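Local coordinates for PHD finger protein 14 (PDB 7D86) that binds histone H3, preferentially unmodified, through the PHD–zinc-knuckle–PHD (PZP) part held here, and as a whole protein represses PDGFRA expression, at residues 27-30 with 31-34; 129-132 with 133-136; 191-194 with 195-198. All coordinates share one frame; numbering follows the deposited sequence.

The three contacts follow one another along the chain and do not touch. Contact 1 (27-30 with 31-34) supplies Cys29 and Cys32 to a zinc of the first PHD finger; contact 2 (129-132 with 133-136) supplies Cys131 and Cys134 to a zinc of the second. Their centres lie about 28 Å apart. Contact 3 (191-198) is the start of helix 191-204, with its centre about 25 Å from that of contact 1 and 20 Å from that of contact 2. It coordinates no metal, yet the Trp196 side chain comes within about 7 Å of that of Cys15, a zinc ligand of the first finger, and Arg194 within about 8 Å of Cys185, a ligand in the second.

Contact 1: 27-30 with 31-34; sequences IQCD and NCGV. With ZN (zinc ion), chain F.
Cys29 and Cys32 turn their sulfurs onto one zinc ion within one tight turn, with Cys29 SG 2.4 Å and Cys32 SG 2.3 Å from the metal. Cys29 reaches it with SG anti to its backbone nitrogen (chi1 179°), whereas Cys32 holds SG between its own nitrogen and carbonyl carbon (chi1 69°); these different settings bring the two sulfurs to the same metal, with Cys29 SG and Cys32 SG 3.7 Å apart. Amides also grip the thiolates: Asn31 N and Cys32 N both donate to Cys29 SG, the latter almost straight but long, and Val34 N donates to Cys32 SG. Such N-H donors would be expected to temper the negative charge on the sulfurs.

The backbone closes the turn with Gly33 N to Cys29 O and Cys29 N to Val34 O at 2.7 Å. Gln28 adds a side-chain clasp. Its chain runs out extended, and NE2 donates to Gly33 O at 3.0 Å; that oxygen lies in the plane of the Gln28 amide, although the donor is tilted 27° from the Gly33 carbonyl plane. An alanine here would remove that clasp and probably leave Gly33 O without its amide partner from Gln28. Near the metal, Val34 CG1 packs against Cys29 CB at 3.6 Å.

Asp30 is turned away, its OD2 bonded to the backbone N of Trp62. With Cys64 and Cys67 completing a four-cysteine site, this is a CxxC zinc knuckle of a PHD finger, placed between antiparallel strands 26-28 and 35-37.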
ATOM      1  N   ILE A  27       5.757  -9.876  11.007  1.00 47.81           N
ATOM      2  CA  ILE A  27       6.686 -10.878  10.515  1.00 45.56           C
ATOM      3  C   ILE A  27       7.566 -10.236   9.454  1.00 41.47           C
ATOM      4  O   ILE A  27       7.254  -9.182   8.896  1.00 40.26           O
ATOM      5  CB  ILE A  27       5.961 -12.119   9.954  1.00 47.57           C
ATOM      6  CG1 ILE A  27       5.030 -11.708   8.811  1.00 45.93           C
ATOM      7  CG2 ILE A  27       5.187 -12.826  11.061  1.00 47.23           C
ATOM      8  CD1 ILE A  27       4.308 -12.868   8.159  1.00 49.58           C
ATOM      9  N   GLN A  28       8.696 -10.881   9.174  1.00 41.81           N
ATOM     10  CA  GLN A  28       9.697 -10.328   8.277  1.00 39.26           C
ATOM     11  C   GLN A  28      10.109 -11.383   7.266  1.00 42.05           C
ATOM     12  O   GLN A  28      10.349 -12.542   7.632  1.00 42.80           O
ATOM     13  CB  GLN A  28      10.919  -9.828   9.055  1.00 46.06           C
ATOM     14  CG  GLN A  28      12.020  -9.254   8.185  1.00 50.26           C
ATOM     15  CD  GLN A  28      13.093  -8.571   9.010  1.00 50.34           C
ATOM     16  OE1 GLN A  28      13.514  -9.085  10.048  1.00 49.98           O
ATOM     17  NE2 GLN A  28      13.529  -7.397   8.563  1.00 45.90           N
ATOM     18  N   CYS A  29      10.191 -10.987   6.003  1.00 38.51           N
ATOM     19  CA  CYS A  29      10.625 -11.924   4.980  1.00 38.99           C
ATOM     20  C   CYS A  29      12.103 -12.233   5.170  1.00 42.86           C
ATOM     21  O   CYS A  29      12.933 -11.323   5.232  1.00 47.15           O
ATOM     22  CB  CYS A  29      10.379 -11.357   3.587  1.00 40.79           C
ATOM     23  SG  CYS A  29      10.923 -12.479   2.290  1.00 45.94           S
ATOM     24  N   ASP A  30      12.433 -13.519   5.259  1.00 47.18           N
ATOM     25  CA  ASP A  30      13.824 -13.886   5.479  1.00 52.84           C
ATOM     26  C   ASP A  30      14.690 -13.678   4.245  1.00 54.48           C
ATOM     27  O   ASP A  30      15.919 -13.658   4.369  1.00 55.95           O
ATOM     28  CB  ASP A  30      13.893 -15.327   5.971  1.00 63.10           C
ATOM     29  CG  ASP A  30      13.611 -15.437   7.454  1.00 72.89           C
ATOM     30  OD1 ASP A  30      14.431 -14.934   8.250  1.00 77.41           O
ATOM     31  OD2 ASP A  30      12.556 -15.988   7.825  1.00 76.77           O
ATOM     32  N   ASN A  31      14.085 -13.478   3.075  1.00 52.26           N
ATOM     33  CA  ASN A  31      14.845 -13.249   1.854  1.00 51.73           C
ATOM     34  C   ASN A  31      15.101 -11.766   1.604  1.00 46.92           C
ATOM     35  O   ASN A  31      16.254 -11.354   1.443  1.00 53.44           O
ATOM     36  CB  ASN A  31      14.115 -13.871   0.661  1.00 57.59           C
ATOM     37  CG  ASN A  31      14.996 -13.973  -0.567  1.00 61.77           C
ATOM     38  OD1 ASN A  31      15.932 -14.763  -0.600  1.00 63.56           O
ATOM     39  ND2 ASN A  31      14.696 -13.175  -1.587  1.00 64.91           N
ATOM     40  N   CYS A  32      14.045 -10.949   1.567  1.00 45.66           N
ATOM     41  CA  CYS A  32      14.180  -9.538   1.227  1.00 48.33           C
ATOM     42  C   CYS A  32      14.082  -8.606   2.432  1.00 46.92           C
ATOM     43  O   CYS A  32      14.360  -7.411   2.293  1.00 53.20           O
ATOM     44  CB  CYS A  32      13.122  -9.138   0.188  1.00 46.17           C
ATOM     45  SG  CYS A  32      11.412  -9.128   0.791  1.00 43.16           S
ATOM     46  N   GLY A  33      13.681  -9.108   3.597  1.00 41.86           N
ATOM     47  CA  GLY A  33      13.610  -8.285   4.789  1.00 41.99           C
ATOM     48  C   GLY A  33      12.349  -7.458   4.948  1.00 43.04           C
ATOM     49  O   GLY A  33      12.247  -6.704   5.924  1.00 39.22           O
ATOM     50  N   VAL A  34      11.385  -7.566   4.034  1.00 34.57           N
ATOM     51  CA  VAL A  34      10.168  -6.771   4.166  1.00 35.42           C
ATOM     52  C   VAL A  34       9.429  -7.191   5.429  1.00 41.17           C
ATOM     53  O   VAL A  34       9.477  -8.357   5.846  1.00 38.15           O
ATOM     54  CB  VAL A  34       9.290  -6.913   2.911  1.00 37.38           C
ATOM     55  CG1 VAL A  34       8.595  -8.274   2.873  1.00 36.37           C
ATOM     56  CG2 VAL A  34       8.271  -5.774   2.837  1.00 40.25           C
TER
HETATM   57 ZN    ZN F 505      10.522 -11.176   0.343  1.00 47.19          ZN

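Contact 2: 129-132 with 133-136; sequences KECS and LCED. With ZN (zinc ion), chain D; EDO (1,2-ethanediol), chain H.
Cys131 and Cys134 form a CxxC zinc knuckle of the second PHD finger; Cys131 SG and Cys134 SG each sit 2.4 Å from the zinc, where His158 and Cys161 complete the site. The two cysteines use different conformations. Cys131 SG is anti to the backbone nitrogen (chi1 172°), which lets it point across the turn and accept a hydrogen bond from Leu133 N at 3.3 Å. Chi1 of Cys134, -109°, lies away from the staggered positions, a setting consistent with SG being held by the zinc; its CB lies 4.4 Å from Cys131 CB in a light apolar contact.

Between them, Ser132 OG, set between its own nitrogen and carbonyl carbon, is hydrogen-bonded to Phe156 O. The Leu133 side chain turns beside its own nitrogen, its CG passing 4.0 Å from Ser132 OG, and also packs on Phe157 of strand 156-158.

Past the second cysteine, a 1,2-ethanediol molecule, probably from the crystallisation liquor, bridges the backbone: Glu135 N donates to its O1 and Asp136 N to its O2. O1 in turn donates to Glu135 OE2 at 3.1 Å, an oxygen also in a salt bridge with Arg164, and O2 lies 3.2 Å from Cys134 SG.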
ATOM      1  N   LYS A 129      -4.309   9.570 -15.063  1.00 39.56           N
ATOM      2  CA  LYS A 129      -4.014  10.761 -14.282  1.00 35.38           C
ATOM      3  C   LYS A 129      -2.509  10.906 -14.100  1.00 40.63           C
ATOM      4  O   LYS A 129      -1.745   9.955 -14.283  1.00 44.36           O
ATOM      5  CB  LYS A 129      -4.695  10.703 -12.905  1.00 34.04           C
ATOM      6  CG  LYS A 129      -6.214  10.729 -12.958  1.00 41.11           C
ATOM      7  CD  LYS A 129      -6.707  12.118 -13.325  1.00 50.03           C
ATOM      8  CE  LYS A 129      -8.111  12.079 -13.914  1.00 60.93           C
ATOM      9  NZ  LYS A 129      -9.055  11.293 -13.074  1.00 66.06           N
ATOM     10  N   GLU A 130      -2.085  12.112 -13.737  1.00 36.63           N
ATOM     11  CA  GLU A 130      -0.690  12.367 -13.405  1.00 38.59           C
ATOM     12  C   GLU A 130      -0.548  12.465 -11.895  1.00 36.80           C
ATOM     13  O   GLU A 130      -1.284  13.212 -11.240  1.00 36.74           O
ATOM     14  CB  GLU A 130      -0.169  13.643 -14.068  1.00 49.77           C
ATOM     15  CG  GLU A 130       1.237  14.012 -13.617  1.00 58.90           C
ATOM     16  CD  GLU A 130       1.856  15.126 -14.439  1.00 70.64           C
ATOM     17  OE1 GLU A 130       1.117  15.813 -15.173  1.00 76.82           O
ATOM     18  OE2 GLU A 130       3.089  15.311 -14.353  1.00 75.12           O
ATOM     19  N   CYS A 131       0.386  11.698 -11.346  1.00 33.06           N
ATOM     20  CA  CYS A 131       0.634  11.729  -9.915  1.00 30.62           C
ATOM     21  C   CYS A 131       1.348  13.020  -9.542  1.00 29.70           C
ATOM     22  O   CYS A 131       2.405  13.337 -10.092  1.00 31.78           O
ATOM     23  CB  CYS A 131       1.465  10.521  -9.488  1.00 27.04           C
ATOM     24  SG  CYS A 131       2.027  10.583  -7.773  1.00 27.26           S
ATOM     25  N   SER A 132       0.772  13.763  -8.600  1.00 28.41           N
ATOM     26  CA  SER A 132       1.362  15.029  -8.189  1.00 29.10           C
ATOM     27  C   SER A 132       2.485  14.864  -7.178  1.00 32.91           C
ATOM     28  O   SER A 132       3.149  15.854  -6.846  1.00 36.82           O
ATOM     29  CB  SER A 132       0.279  15.936  -7.595  1.00 32.36           C
ATOM     30  OG  SER A 132      -0.323  15.312  -6.470  1.00 33.98           O
ATOM     31  N   LEU A 133       2.716  13.651  -6.678  1.00 30.96           N
ATOM     32  CA  LEU A 133       3.714  13.420  -5.641  1.00 26.04           C
ATOM     33  C   LEU A 133       4.931  12.634  -6.115  1.00 31.98           C
ATOM     34  O   LEU A 133       5.787  12.309  -5.289  1.00 38.03           O
ATOM     35  CB  LEU A 133       3.072  12.686  -4.462  1.00 26.57           C
ATOM     36  CG  LEU A 133       1.984  13.471  -3.741  1.00 30.67           C
ATOM     37  CD1 LEU A 133       1.352  12.607  -2.664  1.00 30.13           C
ATOM     38  CD2 LEU A 133       2.590  14.727  -3.151  1.00 29.10           C
ATOM     39  N   CYS A 134       5.034  12.322  -7.405  1.00 32.98           N
ATOM     40  CA  CYS A 134       6.082  11.420  -7.873  1.00 33.28           C
ATOM     41  C   CYS A 134       7.466  12.048  -7.711  1.00 36.33           C
ATOM     42  O   CYS A 134       7.688  13.205  -8.076  1.00 39.65           O
ATOM     43  CB  CYS A 134       5.841  11.043  -9.336  1.00 32.76           C
ATOM     44  SG  CYS A 134       5.323   9.317  -9.604  1.00 31.68           S
ATOM     45  N   GLU A 135       8.400  11.275  -7.153  1.00 40.96           N
ATOM     46  CA  GLU A 135       9.779  11.750  -7.056  1.00 53.15           C
ATOM     47  C   GLU A 135      10.451  11.763  -8.421  1.00 48.70           C
ATOM     48  O   GLU A 135      11.263  12.648  -8.719  1.00 47.24           O
ATOM     49  CB  GLU A 135      10.574  10.871  -6.089  1.00 64.33           C
ATOM     50  CG  GLU A 135       9.936  10.719  -4.724  1.00 75.28           C
ATOM     51  CD  GLU A 135      10.539   9.583  -3.926  1.00 84.62           C
ATOM     52  OE1 GLU A 135      11.709   9.704  -3.508  1.00 89.23           O
ATOM     53  OE2 GLU A 135       9.844   8.565  -3.726  1.00 87.94           O
ATOM     54  N   ASP A 136      10.120  10.792  -9.262  1.00 42.07           N
ATOM     55  CA  ASP A 136      10.718  10.642 -10.580  1.00 40.28           C
ATOM     56  C   ASP A 136       9.681  11.031 -11.626  1.00 36.07           C
ATOM     57  O   ASP A 136       8.665  10.348 -11.787  1.00 36.07           O
ATOM     58  CB  ASP A 136      11.201   9.210 -10.789  1.00 39.27           C
ATOM     59  CG  ASP A 136      12.124   9.076 -11.978  1.00 42.12           C
ATOM     60  OD1 ASP A 136      11.881   9.730 -13.012  1.00 44.17           O
ATOM     61  OD2 ASP A 136      13.098   8.309 -11.873  1.00 46.86           O
TER
HETATM   62 ZN    ZN D 503       3.662   8.874  -7.993  1.00 34.37          ZN
HETATM   63  C1  EDO H 507       8.266   7.152  -6.878  1.00 49.48           C
HETATM   64  O1  EDO H 507       7.996   8.408  -6.238  1.00 50.72           O
HETATM   65  C2  EDO H 507       9.015   7.421  -8.176  1.00 47.92           C
HETATM   66  O2  EDO H 507       8.286   8.399  -8.931  1.00 43.22           O

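Contact 3: 191-194 with 195-198; sequences RFDR and KWKR
Trp196 turns the edge of its indole toward the face of Phe192, an offset edge-to-face pair with the five-membered ring centroid 5.2 Å from that of Phe192 and the planes 61° apart. The closest approach is between Phe192 CE2 and Trp196 CD1, at 3.6 Å. With CG between the backbone nitrogen and carbonyl carbon (chi1 68°), the indole swings back along the helix toward the preceding turn. There NE1 donates to Asp193 OD1 at 3.2 Å, meeting the oxygen on its anti side and 33° out of the carboxylate plane. This bond helps hold the rotation of the indole, one face of which carries Asp193 O and Lys197 CG near its rim.

On another side of the helix Arg194 and Arg198 run side by side with guanidinium planes nearly parallel, and their NH1 atoms only 3.4 Å from each other. The like charges are probably eased by Glu165, which makes a salt bridge to Arg194 NH1 and a long, weak ion pair with Arg198 NE. Lys197, extended beyond CG, lays its chain along Asp193 O; its NZ is 4.3 Å from Asp193 OD2, beyond a salt bridge, and hydrogen-bonds instead to Leu168 O.

The helix backbone carries i to i+4 bonds, including Arg198 N to Arg194 O at 2.8 Å and a weak one from Trp196 N to Phe192 O. At the start, Asp190 OD1 accepts from Asp193 N. This alpha-helix, 191-204, follows the second PHD finger and touches loops of both fingers, through Arg194 on Leu167, Lys186 and Ala189 and through Lys197 on Leu16.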
ATOM      1  N   ARG A 191      -2.136  16.652  10.462  1.00 29.42           N
ATOM      2  CA  ARG A 191      -0.690  16.887  10.527  1.00 32.14           C
ATOM      3  C   ARG A 191      -0.000  15.902  11.468  1.00 31.69           C
ATOM      4  O   ARG A 191       1.120  15.445  11.189  1.00 30.51           O
ATOM      5  CB  ARG A 191      -0.395  18.324  10.958  1.00 29.67           C
ATOM      6  CG  ARG A 191       1.035  18.764  10.645  1.00 31.47           C
ATOM      7  CD  ARG A 191       1.335  20.185  11.143  1.00 30.51           C
ATOM      8  NE  ARG A 191       0.318  21.132  10.690  1.00 35.18           N
ATOM      9  CZ  ARG A 191       0.402  21.846   9.572  1.00 32.80           C
ATOM     10  NH1 ARG A 191       1.459  21.723   8.786  1.00 31.67           N
ATOM     11  NH2 ARG A 191      -0.572  22.685   9.239  1.00 32.26           N
ATOM     12  N   PHE A 192      -0.639  15.578  12.593  1.00 26.65           N
ATOM     13  CA  PHE A 192      -0.064  14.605  13.517  1.00 29.44           C
ATOM     14  C   PHE A 192       0.099  13.247  12.847  1.00 34.87           C
ATOM     15  O   PHE A 192       1.157  12.603  12.941  1.00 34.36           O
ATOM     16  CB  PHE A 192      -0.946  14.473  14.758  1.00 31.10           C
ATOM     17  CG  PHE A 192      -0.476  13.408  15.707  1.00 38.69           C
ATOM     18  CD1 PHE A 192       0.521  13.680  16.626  1.00 43.64           C
ATOM     19  CD2 PHE A 192      -1.026  12.136  15.678  1.00 38.40           C
ATOM     20  CE1 PHE A 192       0.956  12.703  17.502  1.00 45.20           C
ATOM     21  CE2 PHE A 192      -0.590  11.157  16.551  1.00 37.92           C
ATOM     22  CZ  PHE A 192       0.395  11.439  17.459  1.00 41.65           C
ATOM     23  N   ASP A 193      -0.955  12.795  12.163  1.00 30.50           N
ATOM     24  CA  ASP A 193      -0.921  11.497  11.502  1.00 31.59           C
ATOM     25  C   ASP A 193       0.141  11.455  10.416  1.00 30.30           C
ATOM     26  O   ASP A 193       0.877  10.469  10.304  1.00 31.08           O
ATOM     27  CB  ASP A 193      -2.299  11.171  10.926  1.00 34.42           C
ATOM     28  CG  ASP A 193      -3.254  10.660  11.978  1.00 45.23           C
ATOM     29  OD1 ASP A 193      -2.789  10.367  13.106  1.00 52.43           O
ATOM     30  OD2 ASP A 193      -4.464  10.552  11.681  1.00 47.77           O
ATOM     31  N   ARG A 194       0.244  12.517   9.609  1.00 30.27           N
ATOM     32  CA  ARG A 194       1.312  12.586   8.610  1.00 30.36           C
ATOM     33  C   ARG A 194       2.680  12.418   9.243  1.00 31.91           C
ATOM     34  O   ARG A 194       3.547  11.724   8.699  1.00 32.45           O
ATOM     35  CB  ARG A 194       1.293  13.926   7.878  1.00 31.67           C
ATOM     36  CG  ARG A 194       0.426  14.013   6.673  1.00 40.47           C
ATOM     37  CD  ARG A 194       0.841  15.242   5.892  1.00 40.21           C
ATOM     38  NE  ARG A 194       1.982  14.947   5.036  1.00 36.78           N
ATOM     39  CZ  ARG A 194       2.807  15.861   4.542  1.00 33.72           C
ATOM     40  NH1 ARG A 194       3.805  15.486   3.759  1.00 37.38           N
ATOM     41  NH2 ARG A 194       2.648  17.144   4.842  1.00 34.75           N
ATOM     42  N   LYS A 195       2.900  13.075  10.380  1.00 30.23           N
ATOM     43  CA  LYS A 195       4.237  13.132  10.956  1.00 35.57           C
ATOM     44  C   LYS A 195       4.736  11.740  11.344  1.00 32.50           C
ATOM     45  O   LYS A 195       5.843  11.338  10.972  1.00 32.13           O
ATOM     46  CB  LYS A 195       4.239  14.087  12.148  1.00 40.78           C
ATOM     47  CG  LYS A 195       4.685  15.491  11.765  1.00 49.65           C
ATOM     48  CD  LYS A 195       4.855  16.395  12.974  1.00 51.37           C
ATOM     49  CE  LYS A 195       3.514  16.849  13.501  1.00 48.91           C
ATOM     50  NZ  LYS A 195       3.548  18.252  14.027  1.00 46.20           N
ATOM     51  N   TRP A 196       3.935  10.980  12.092  1.00 32.00           N
ATOM     52  CA  TRP A 196       4.448   9.677  12.513  1.00 36.11           C
ATOM     53  C   TRP A 196       4.415   8.665  11.372  1.00 35.01           C
ATOM     54  O   TRP A 196       5.244   7.747  11.342  1.00 30.80           O
ATOM     55  CB  TRP A 196       3.703   9.153  13.748  1.00 31.81           C
ATOM     56  CG  TRP A 196       2.257   8.778  13.551  1.00 33.53           C
ATOM     57  CD1 TRP A 196       1.165   9.522  13.883  1.00 34.71           C
ATOM     58  CD2 TRP A 196       1.755   7.546  13.011  1.00 36.76           C
ATOM     59  NE1 TRP A 196       0.012   8.832  13.578  1.00 35.92           N
ATOM     60  CE2 TRP A 196       0.349   7.619  13.039  1.00 38.31           C
ATOM     61  CE3 TRP A 196       2.361   6.391  12.507  1.00 36.04           C
ATOM     62  CZ2 TRP A 196      -0.460   6.585  12.576  1.00 44.12           C
ATOM     63  CZ3 TRP A 196       1.561   5.367  12.052  1.00 39.65           C
ATOM     64  CH2 TRP A 196       0.161   5.472  12.084  1.00 44.80           C
ATOM     65  N   LYS A 197       3.514   8.832  10.399  1.00 30.03           N
ATOM     66  CA  LYS A 197       3.532   7.930   9.248  1.00 28.28           C
ATOM     67  C   LYS A 197       4.744   8.187   8.359  1.00 30.89           C
ATOM     68  O   LYS A 197       5.388   7.241   7.889  1.00 29.28           O
ATOM     69  CB  LYS A 197       2.243   8.054   8.436  1.00 28.71           C
ATOM     70  CG  LYS A 197       1.029   7.509   9.155  1.00 29.14           C
ATOM     71  CD  LYS A 197      -0.252   7.970   8.463  1.00 26.87           C
ATOM     72  CE  LYS A 197      -1.468   7.400   9.170  1.00 33.99           C
ATOM     73  NZ  LYS A 197      -2.734   8.000   8.660  1.00 36.24           N
ATOM     74  N   ARG A 198       5.060   9.460   8.092  1.00 30.15           N
ATOM     75  CA  ARG A 198       6.261   9.753   7.314  1.00 36.72           C
ATOM     76  C   ARG A 198       7.504   9.226   8.021  1.00 37.29           C
ATOM     77  O   ARG A 198       8.415   8.682   7.381  1.00 35.94           O
ATOM     78  CB  ARG A 198       6.389  11.256   7.074  1.00 42.10           C
ATOM     79  CG  ARG A 198       5.380  11.824   6.110  1.00 51.57           C
ATOM     80  CD  ARG A 198       5.543  13.329   5.964  1.00 55.97           C
ATOM     81  NE  ARG A 198       6.737  13.686   5.204  1.00 58.46           N
ATOM     82  CZ  ARG A 198       7.212  14.922   5.094  1.00 65.20           C
ATOM     83  NH1 ARG A 198       6.600  15.924   5.704  1.00 64.87           N
ATOM     84  NH2 ARG A 198       8.305  15.155   4.381  1.00 72.56           N
TER